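Local coordinates for DR2417 (Deinococcus radiodurans, PDB 4XWW), which probably degrades and matures RNA as a metal-dependent 5'-3' exonuclease, possibly also an endonuclease, of the metallo-beta-lactamase superfamily, at residues A[211-225]-A[375-387]. Sequence-based numbering, arbitrary orientation.
Sequences TNAERPGHTPSEAEI and RVHASGHASQEEL. With nucleotides of chain C.
Glu386 OE1 is gripped from opposite faces of its carboxylate plane: Thr219 N donates at 2.7 Å in an almost straight bond (177°), and Ser383 N donates from the other side. The carboxylate also stacks on the His218 ring, the planes 6° apart, its chi2 of 149° turned off the fully extended value, with Glu386 CG 3.5 Å from the ring centroid in a CH-pi contact. A second shared acceptor is His381 O, which takes Thr219 OG1 at 2.7 Å and, from above its carbonyl plane, Asn212 ND2 at 2.8 Å. In this RNase J the bonds join a loop of the metallo-beta-lactamase part to the RNA specificity region's loop with the predicted substrate-binding residues His377 to His381. The RNA lies against that loop: Gly380 N donates to U2 OP1 of chain C at 3.1 Å, and His381 NE2 to U3 OP1 of chain C at 2.7 Å. Thr211 CB packs over a face of the His381 ring, 3.9 Å from its centroid, while Asp209 OD2 hydrogen-bonds His381 ND1, so two partners orient this predicted proton acceptor. At the start of helix 384-394, Gln384 N donates to Arg215 O, and its extended side chain brings NE2 to Ala213 O at 2.9 Å.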
ATOM      1  N   THR A 211       3.770  10.289  16.308  1.00 18.27           N
ATOM      2  CA  THR A 211       4.019   9.706  14.986  1.00 17.03           C
ATOM      3  C   THR A 211       4.960   8.503  15.005  1.00 19.22           C
ATOM      4  O   THR A 211       4.655   7.432  14.438  1.00 16.00           O
ATOM      5  CB  THR A 211       4.616  10.766  14.041  1.00 15.65           C
ATOM      6  OG1 THR A 211       3.712  11.868  13.949  1.00 16.61           O
ATOM      7  CG2 THR A 211       4.816  10.176  12.657  1.00 18.12           C
ATOM      8  N   ASN A 212       6.102   8.675  15.662  1.00 16.02           N
ATOM      9  CA  ASN A 212       7.139   7.651  15.673  1.00 13.55           C
ATOM     10  C   ASN A 212       7.232   6.945  17.021  1.00 16.08           C
ATOM     11  O   ASN A 212       8.289   6.463  17.409  1.00 17.82           O
ATOM     12  CB  ASN A 212       8.508   8.246  15.294  1.00 14.47           C
ATOM     13  CG  ASN A 212       8.642   8.497  13.802  1.00 22.38           C
ATOM     14  OD1 ASN A 212       7.871   7.963  12.991  1.00 23.27           O
ATOM     15  ND2 ASN A 212       9.641   9.294  13.426  1.00 20.16           N
ATOM     16  N   ALA A 213       6.114   6.862  17.731  1.00 15.73           N
ATOM     17  CA  ALA A 213       6.154   6.287  19.076  1.00 17.87           C
ATOM     18  C   ALA A 213       6.513   4.791  19.100  1.00 19.40           C
ATOM     19  O   ALA A 213       6.885   4.269  20.149  1.00 22.02           O
ATOM     20  CB  ALA A 213       4.810   6.533  19.795  1.00 18.79           C
ATOM     21  N   GLU A 214       6.420   4.113  17.951  1.00 17.31           N
ATOM     22  CA  GLU A 214       6.771   2.680  17.891  1.00 18.81           C
ATOM     23  C   GLU A 214       8.227   2.452  17.502  1.00 21.93           C
ATOM     24  O   GLU A 214       8.696   1.315  17.472  1.00 25.78           O
ATOM     25  CB  GLU A 214       5.837   1.941  16.920  1.00 15.60           C
ATOM     26  CG  GLU A 214       4.399   1.976  17.397  1.00 17.77           C
ATOM     27  CD  GLU A 214       3.474   1.064  16.603  1.00 28.40           C
ATOM     28  OE1 GLU A 214       3.778  -0.145  16.474  1.00 26.24           O
ATOM     29  OE2 GLU A 214       2.426   1.553  16.135  1.00 31.71           O
ATOM     30  N   ARG A 215       8.946   3.540  17.229  1.00 19.41           N
ATOM     31  CA  ARG A 215      10.353   3.472  16.828  1.00 16.12           C
ATOM     32  C   ARG A 215      11.309   3.667  17.997  1.00 20.86           C
ATOM     33  O   ARG A 215      11.289   4.699  18.648  1.00 19.66           O
ATOM     34  CB  ARG A 215      10.648   4.524  15.758  1.00 17.02           C
ATOM     35  CG  ARG A 215       9.866   4.300  14.461  1.00 29.21           C
ATOM     36  CD  ARG A 215      10.467   5.144  13.342  1.00 43.82           C
ATOM     37  NE  ARG A 215       9.528   5.365  12.247  1.00 42.34           N
ATOM     38  CZ  ARG A 215       9.782   6.149  11.202  1.00 45.58           C
ATOM     39  NH1 ARG A 215      10.946   6.781  11.106  1.00 37.12           N
ATOM     40  NH2 ARG A 215       8.871   6.304  10.251  1.00 52.45           N
ATOM     41  N   PRO A 216      12.141   2.657  18.284  1.00 23.41           N
ATOM     42  CA  PRO A 216      13.062   2.784  19.414  1.00 26.51           C
ATOM     43  C   PRO A 216      14.200   3.720  19.056  1.00 20.80           C
ATOM     44  O   PRO A 216      14.415   3.964  17.871  1.00 21.50           O
ATOM     45  CB  PRO A 216      13.568   1.350  19.631  1.00 31.23           C
ATOM     46  CG  PRO A 216      12.620   0.469  18.838  1.00 36.50           C
ATOM     47  CD  PRO A 216      12.169   1.312  17.690  1.00 23.88           C
ATOM     48  N   GLY A 217      14.890   4.247  20.064  1.00 17.48           N
ATOM     49  CA  GLY A 217      16.073   5.058  19.839  1.00 21.67           C
ATOM     50  C   GLY A 217      15.778   6.508  19.509  1.00 20.67           C
ATOM     51  O   GLY A 217      14.761   7.053  19.921  1.00 19.19           O
ATOM     52  N   HIS A 218      16.683   7.113  18.745  1.00 20.25           N
ATOM     53  CA  HIS A 218      16.663   8.535  18.445  1.00 20.92           C
ATOM     54  C   HIS A 218      16.627   8.708  16.931  1.00 19.48           C
ATOM     55  O   HIS A 218      17.325   7.990  16.198  1.00 22.37           O
ATOM     56  CB  HIS A 218      17.900   9.190  19.067  1.00 24.69           C
ATOM     57  CG  HIS A 218      17.820  10.679  19.184  1.00 27.64           C
ATOM     58  ND1 HIS A 218      17.681  11.510  18.092  1.00 25.83           N
ATOM     59  CD2 HIS A 218      17.903  11.488  20.267  1.00 27.69           C
ATOM     60  CE1 HIS A 218      17.655  12.767  18.503  1.00 23.38           C
ATOM     61  NE2 HIS A 218      17.792  12.782  19.816  1.00 24.28           N
ATOM     62  N   THR A 219      15.784   9.608  16.446  1.00 17.46           N
ATOM     63  CA  THR A 219      15.710   9.869  15.006  1.00 18.46           C
ATOM     64  C   THR A 219      17.044  10.462  14.563  1.00 20.44           C
ATOM     65  O   THR A 219      17.629  11.263  15.285  1.00 20.49           O
ATOM     66  CB  THR A 219      14.537  10.825  14.670  1.00 20.86           C
ATOM     67  OG1 THR A 219      13.302  10.212  15.056  1.00 20.42           O
ATOM     68  CG2 THR A 219      14.484  11.161  13.176  1.00 20.70           C
ATOM     69  N   PRO A 220      17.555  10.052  13.387  1.00 19.38           N
ATOM     70  CA  PRO A 220      18.847  10.611  12.965  1.00 18.55           C
ATOM     71  C   PRO A 220      18.797  12.101  12.695  1.00 19.16           C
ATOM     72  O   PRO A 220      17.734  12.623  12.371  1.00 21.87           O
ATOM     73  CB  PRO A 220      19.156   9.850  11.656  1.00 20.57           C
ATOM     74  CG  PRO A 220      18.317   8.624  11.724  1.00 31.74           C
ATOM     75  CD  PRO A 220      17.088   8.982  12.479  1.00 24.70           C
ATOM     76  N   SER A 221      19.943  12.758  12.840  1.00 18.38           N
ATOM     77  CA  SER A 221      20.099  14.193  12.605  1.00 17.77           C
ATOM     78  C   SER A 221      20.193  14.556  11.124  1.00 20.17           C
ATOM     79  O   SER A 221      20.806  13.806  10.339  1.00 19.28           O
ATOM     80  CB  SER A 221      21.360  14.682  13.312  1.00 22.12           C
ATOM     81  OG  SER A 221      21.611  16.035  13.034  1.00 23.16           O
ATOM     82  N   GLU A 222      19.658  15.719  10.743  1.00 15.62           N
ATOM     83  CA  GLU A 222      19.859  16.195   9.374  1.00 20.79           C
ATOM     84  C   GLU A 222      21.341  16.419   9.058  1.00 18.79           C
ATOM     85  O   GLU A 222      21.750  16.330   7.895  1.00 21.55           O
ATOM     86  CB  GLU A 222      19.070  17.463   9.092  1.00 18.88           C
ATOM     87  CG  GLU A 222      17.573  17.233   8.958  1.00 15.33           C
ATOM     88  CD  GLU A 222      17.180  16.390   7.746  1.00 19.20           C
ATOM     89  OE1 GLU A 222      17.861  16.468   6.699  1.00 22.18           O
ATOM     90  OE2 GLU A 222      16.169  15.660   7.839  1.00 21.28           O
ATOM     91  N   ALA A 223      22.164  16.656  10.076  1.00 17.34           N
ATOM     92  CA  ALA A 223      23.576  16.863   9.787  1.00 21.51           C
ATOM     93  C   ALA A 223      24.216  15.549   9.319  1.00 20.09           C
ATOM     94  O   ALA A 223      25.076  15.556   8.446  1.00 22.35           O
ATOM     95  CB  ALA A 223      24.312  17.447  11.005  1.00 26.11           C
ATOM     96  N   GLU A 224      23.771  14.427   9.880  1.00 19.98           N
ATOM     97  CA  GLU A 224      24.280  13.128   9.462  1.00 24.55           C
ATOM     98  C   GLU A 224      23.809  12.790   8.052  1.00 21.14           C
ATOM     99  O   GLU A 224      24.578  12.296   7.235  1.00 20.23           O
ATOM    100  CB  GLU A 224      23.838  12.020  10.422  1.00 26.91           C
ATOM    101  CG  GLU A 224      24.484  10.688  10.073  1.00 39.26           C
ATOM    102  CD  GLU A 224      23.706   9.488  10.566  1.00 52.51           C
ATOM    103  OE1 GLU A 224      22.978   9.614  11.572  1.00 55.23           O
ATOM    104  OE2 GLU A 224      23.835   8.415   9.942  1.00 58.62           O
ATOM    105  N   ILE A 225      22.532  13.046   7.774  1.00 19.11           N
ATOM    106  CA  ILE A 225      22.008  12.810   6.425  1.00 17.75           C
ATOM    107  C   ILE A 225      22.775  13.663   5.403  1.00 18.64           C
ATOM    108  O   ILE A 225      23.097  13.183   4.331  1.00 19.58           O
ATOM    109  CB  ILE A 225      20.494  13.129   6.329  1.00 22.07           C
ATOM    110  CG1 ILE A 225      19.701  12.335   7.374  1.00 24.15           C
ATOM    111  CG2 ILE A 225      19.973  12.881   4.896  1.00 18.92           C
ATOM    112  CD1 ILE A 225      19.968  10.826   7.385  1.00 21.91           C
ATOM    113  N   ARG A 375      21.611   5.675   3.999  1.00 17.24           N
ATOM    114  CA  ARG A 375      20.883   6.467   4.993  1.00 17.58           C
ATOM    115  C   ARG A 375      20.790   7.892   4.502  1.00 17.81           C
ATOM    116  O   ARG A 375      21.602   8.743   4.873  1.00 17.18           O
ATOM    117  CB  ARG A 375      21.548   6.424   6.366  1.00 27.56           C
ATOM    118  CG  ARG A 375      20.615   7.016   7.439  1.00 47.84           C
ATOM    119  CD  ARG A 375      21.249   7.170   8.816  1.00 51.33           C
ATOM    120  NE  ARG A 375      21.761   5.907   9.336  1.00 56.36           N
ATOM    121  CZ  ARG A 375      21.033   5.020  10.005  1.00 59.78           C
ATOM    122  NH1 ARG A 375      21.593   3.895  10.435  1.00 65.02           N
ATOM    123  NH2 ARG A 375      19.749   5.250  10.243  1.00 52.93           N
ATOM    124  N   VAL A 376      19.809   8.137   3.645  1.00 16.71           N
ATOM    125  CA  VAL A 376      19.691   9.420   2.984  1.00 16.12           C
ATOM    126  C   VAL A 376      18.381  10.130   3.359  1.00 18.60           C
ATOM    127  O   VAL A 376      17.962  11.069   2.697  1.00 17.10           O
ATOM    128  CB  VAL A 376      19.804   9.282   1.453  1.00 15.54           C
ATOM    129  CG1 VAL A 376      21.225   8.867   1.079  1.00 18.55           C
ATOM    130  CG2 VAL A 376      18.798   8.271   0.908  1.00 18.11           C
ATOM    131  N   HIS A 377      17.750   9.675   4.433  1.00 17.05           N
ATOM    132  CA  HIS A 377      16.575  10.366   4.964  1.00 16.17           C
ATOM    133  C   HIS A 377      16.496  10.260   6.472  1.00 15.41           C
ATOM    134  O   HIS A 377      16.778   9.197   7.036  1.00 19.67           O
ATOM    135  CB  HIS A 377      15.299   9.782   4.355  1.00 20.71           C
ATOM    136  CG  HIS A 377      14.047  10.430   4.852  1.00 17.18           C
ATOM    137  ND1 HIS A 377      13.692  11.725   4.530  1.00 19.17           N
ATOM    138  CD2 HIS A 377      13.055   9.957   5.638  1.00 17.04           C
ATOM    139  CE1 HIS A 377      12.545  12.024   5.111  1.00 17.78           C
ATOM    140  NE2 HIS A 377      12.131  10.962   5.782  1.00 16.94           N
ATOM    141  N   ALA A 378      16.095  11.360   7.113  1.00 17.43           N
ATOM    142  CA  ALA A 378      15.744  11.377   8.527  1.00 18.50           C
ATOM    143  C   ALA A 378      14.325  11.871   8.679  1.00 17.39           C
ATOM    144  O   ALA A 378      13.958  12.896   8.115  1.00 17.40           O
ATOM    145  CB  ALA A 378      16.704  12.274   9.320  1.00 19.54           C
ATOM    146  N   SER A 379      13.535  11.158   9.468  1.00 19.06           N
ATOM    147  CA  SER A 379      12.170  11.567   9.797  1.00 14.82           C
ATOM    148  C   SER A 379      12.118  12.958  10.440  1.00 14.51           C
ATOM    149  O   SER A 379      13.049  13.367  11.136  1.00 15.09           O
ATOM    150  CB  SER A 379      11.539  10.532  10.749  1.00 17.86           C
ATOM    151  OG  SER A 379      10.251  10.941  11.196  1.00 16.71           O
ATOM    152  N   GLY A 380      11.027  13.666  10.200  1.00 13.85           N
ATOM    153  CA  GLY A 380      10.773  14.907  10.907  1.00 16.15           C
ATOM    154  C   GLY A 380      10.266  14.684  12.328  1.00 14.69           C
ATOM    155  O   GLY A 380      10.046  15.658  13.052  1.00 17.28           O
ATOM    156  N   HIS A 381      10.020  13.432  12.725  1.00 16.72           N
ATOM    157  CA  HIS A 381       9.370  13.221  14.026  1.00 20.47           C
ATOM    158  C   HIS A 381      10.224  12.407  15.012  1.00 19.24           C
ATOM    159  O   HIS A 381      10.950  11.490  14.635  1.00 18.04           O
ATOM    160  CB  HIS A 381       7.999  12.554  13.852  1.00 15.22           C
ATOM    161  CG  HIS A 381       7.051  13.297  12.963  1.00 14.48           C
ATOM    162  ND1 HIS A 381       6.119  14.186  13.458  1.00 15.57           N
ATOM    163  CD2 HIS A 381       6.891  13.289  11.615  1.00 15.11           C
ATOM    164  CE1 HIS A 381       5.415  14.682  12.455  1.00 16.66           C
ATOM    165  NE2 HIS A 381       5.863  14.155  11.329  1.00 18.85           N
ATOM    166  N   ALA A 382      10.077  12.756  16.287  1.00 14.37           N
ATOM    167  CA  ALA A 382      10.733  12.107  17.422  1.00 16.63           C
ATOM    168  C   ALA A 382      10.463  10.628  17.563  1.00 18.77           C
ATOM    169  O   ALA A 382       9.311  10.209  17.565  1.00 18.28           O
ATOM    170  CB  ALA A 382      10.293  12.795  18.702  1.00 18.36           C
ATOM    171  N   SER A 383      11.529   9.858  17.762  1.00 16.71           N
ATOM    172  CA  SER A 383      11.393   8.463  18.140  1.00 18.07           C
ATOM    173  C   SER A 383      11.306   8.386  19.667  1.00 18.12           C
ATOM    174  O   SER A 383      11.276   9.421  20.342  1.00 18.12           O
ATOM    175  CB  SER A 383      12.570   7.661  17.592  1.00 16.48           C
ATOM    176  OG  SER A 383      12.565   7.732  16.177  1.00 19.60           O
ATOM    177  N   GLN A 384      11.267   7.168  20.202  1.00 19.90           N
ATOM    178  CA  GLN A 384      10.983   6.964  21.631  1.00 17.56           C
ATOM    179  C   GLN A 384      11.924   7.711  22.584  1.00 18.77           C
ATOM    180  O   GLN A 384      11.467   8.271  23.591  1.00 19.91           O
ATOM    181  CB  GLN A 384      11.009   5.454  21.967  1.00 19.34           C
ATOM    182  CG  GLN A 384       9.827   4.695  21.382  1.00 19.25           C
ATOM    183  CD  GLN A 384       9.919   3.180  21.584  1.00 25.57           C
ATOM    184  OE1 GLN A 384      10.891   2.673  22.136  1.00 21.30           O
ATOM    185  NE2 GLN A 384       8.902   2.462  21.118  1.00 29.63           N
ATOM    186  N   GLU A 385      13.228   7.721  22.301  1.00 17.38           N
ATOM    187  CA  GLU A 385      14.147   8.408  23.219  1.00 20.55           C
ATOM    188  C   GLU A 385      13.788   9.888  23.326  1.00 18.77           C
ATOM    189  O   GLU A 385      13.805  10.473  24.427  1.00 20.57           O
ATOM    190  CB  GLU A 385      15.602   8.243  22.761  1.00 21.39           C
ATOM    191  CG  GLU A 385      16.206   6.924  23.177  1.00 27.57           C
ATOM    192  CD  GLU A 385      17.642   6.779  22.719  1.00 45.62           C
ATOM    193  OE1 GLU A 385      18.282   7.816  22.416  1.00 34.72           O
ATOM    194  OE2 GLU A 385      18.119   5.627  22.652  1.00 46.36           O
ATOM    195  N   GLU A 386      13.439  10.483  22.187  1.00 19.08           N
ATOM    196  CA  GLU A 386      13.103  11.897  22.173  1.00 20.40           C
ATOM    197  C   GLU A 386      11.762  12.146  22.845  1.00 19.26           C
ATOM    198  O   GLU A 386      11.621  13.093  23.622  1.00 17.93           O
ATOM    199  CB  GLU A 386      13.106  12.423  20.749  1.00 18.96           C
ATOM    200  CG  GLU A 386      14.462  12.291  20.081  1.00 17.64           C
ATOM    201  CD  GLU A 386      14.319  12.073  18.593  1.00 22.22           C
ATOM    202  OE1 GLU A 386      14.185  10.894  18.188  1.00 23.27           O
ATOM    203  OE2 GLU A 386      14.297  13.077  17.843  1.00 22.78           O
ATOM    204  N   LEU A 387      10.792  11.282  22.584  1.00 16.39           N
ATOM    205  CA  LEU A 387       9.501  11.397  23.270  1.00 17.03           C
ATOM    206  C   LEU A 387       9.679  11.270  24.788  1.00 16.20           C
ATOM    207  O   LEU A 387       9.047  12.003  25.561  1.00 18.24           O
ATOM    208  CB  LEU A 387       8.513  10.330  22.746  1.00 16.92           C
ATOM    209  CG  LEU A 387       8.213  10.408  21.244  1.00 16.15           C
ATOM    210  CD1 LEU A 387       7.277   9.262  20.811  1.00 19.35           C
ATOM    211  CD2 LEU A 387       7.623  11.795  20.934  1.00 18.72           C
TER
ATOM    212  P     U C   2       8.811  11.310   8.049  1.00 27.37           P
ATOM    213  OP1   U C   2       9.141  12.741   7.865  1.00 28.63           O
ATOM    214  OP2   U C   2       8.988  10.680   9.376  1.00 31.19           O
ATOM    215  O5'   U C   2       7.297  11.046   7.629  1.00 33.40           O
ATOM    216  C5'   U C   2       6.753  11.569   6.406  1.00 30.51           C
ATOM    217  C4'   U C   2       5.312  11.977   6.605  1.00 24.77           C
ATOM    218  O4'   U C   2       4.469  10.794   6.706  1.00 29.14           O
ATOM    219  C3'   U C   2       5.023  12.808   7.853  1.00 25.18           C
ATOM    220  O3'   U C   2       4.085  13.820   7.519  1.00 30.94           O
ATOM    221  C2'   U C   2       4.347  11.808   8.785  1.00 27.91           C
ATOM    222  O2'   U C   2       3.485  12.420   9.721  1.00 25.61           O
ATOM    223  C1'   U C   2       3.573  10.960   7.781  1.00 32.00           C
ATOM    224  N1    U C   2       3.185   9.634   8.279  1.00 34.84           N
ATOM    225  C2    U C   2       1.915   9.183   7.975  1.00 44.10           C
ATOM    226  O2    U C   2       1.123   9.830   7.314  1.00 49.94           O
ATOM    227  N3    U C   2       1.611   7.942   8.476  1.00 47.55           N
ATOM    228  C4    U C   2       2.421   7.125   9.233  1.00 48.46           C
ATOM    229  O4    U C   2       1.998   6.030   9.608  1.00 56.93           O
ATOM    230  C5    U C   2       3.717   7.665   9.509  1.00 34.78           C
ATOM    231  C6    U C   2       4.046   8.872   9.034  1.00 36.22           C
ATOM    232  O3'   U C   1       9.652  10.458   6.979  1.00 25.15           O
ATOM    233  P     U C   3       4.258  15.287   8.116  1.00 29.94           P
ATOM    234  OP1   U C   3       5.504  15.314   8.914  1.00 27.55           O
ATOM    235  OP2   U C   3       2.975  15.681   8.742  1.00 34.04           O
ATOM    236  O5'   U C   3       4.503  16.171   6.817  1.00 29.98           O
ATOM    237  C5'   U C   3       5.550  15.833   5.895  1.00 32.79           C
ATOM    238  C4'   U C   3       5.049  15.977   4.482  1.00 47.85           C
ATOM    239  O4'   U C   3       4.394  14.744   4.074  1.00 58.92           O
ATOM    240  C3'   U C   3       4.033  17.096   4.270  1.00 49.04           C
ATOM    241  O3'   U C   3       4.334  17.798   3.075  1.00 40.49           O
ATOM    242  C2'   U C   3       2.707  16.352   4.149  1.00 53.66           C
ATOM    243  O2'   U C   3       1.750  17.025   3.356  1.00 50.29           O
ATOM    244  C1'   U C   3       3.152  15.053   3.484  1.00 58.16           C
ATOM    245  N1    U C   3       2.230  13.937   3.725  1.00 49.66           N
ATOM    246  C2    U C   3       1.807  13.205   2.633  1.00 49.36           C
ATOM    247  O2    U C   3       2.179  13.438   1.496  1.00 48.16           O
ATOM    248  N3    U C   3       0.936  12.187   2.925  1.00 42.51           N
ATOM    249  C4    U C   3       0.451  11.832   4.165  1.00 48.93           C
ATOM    250  O4    U C   3      -0.330  10.884   4.263  1.00 48.32           O
ATOM    251  C5    U C   3       0.931  12.641   5.242  1.00 47.76           C
ATOM    252  C6    U C   3       1.779  13.644   4.991  1.00 45.59           C
TER
HETATM  253  O   HOH W   1       6.802  11.033  17.103  1.00 17.37           O
HETATM  254  O   HOH W   2      13.912   3.246  22.735  1.00 38.14           O
HETATM  255  O   HOH W   3      14.701  15.430   9.947  1.00 22.58           O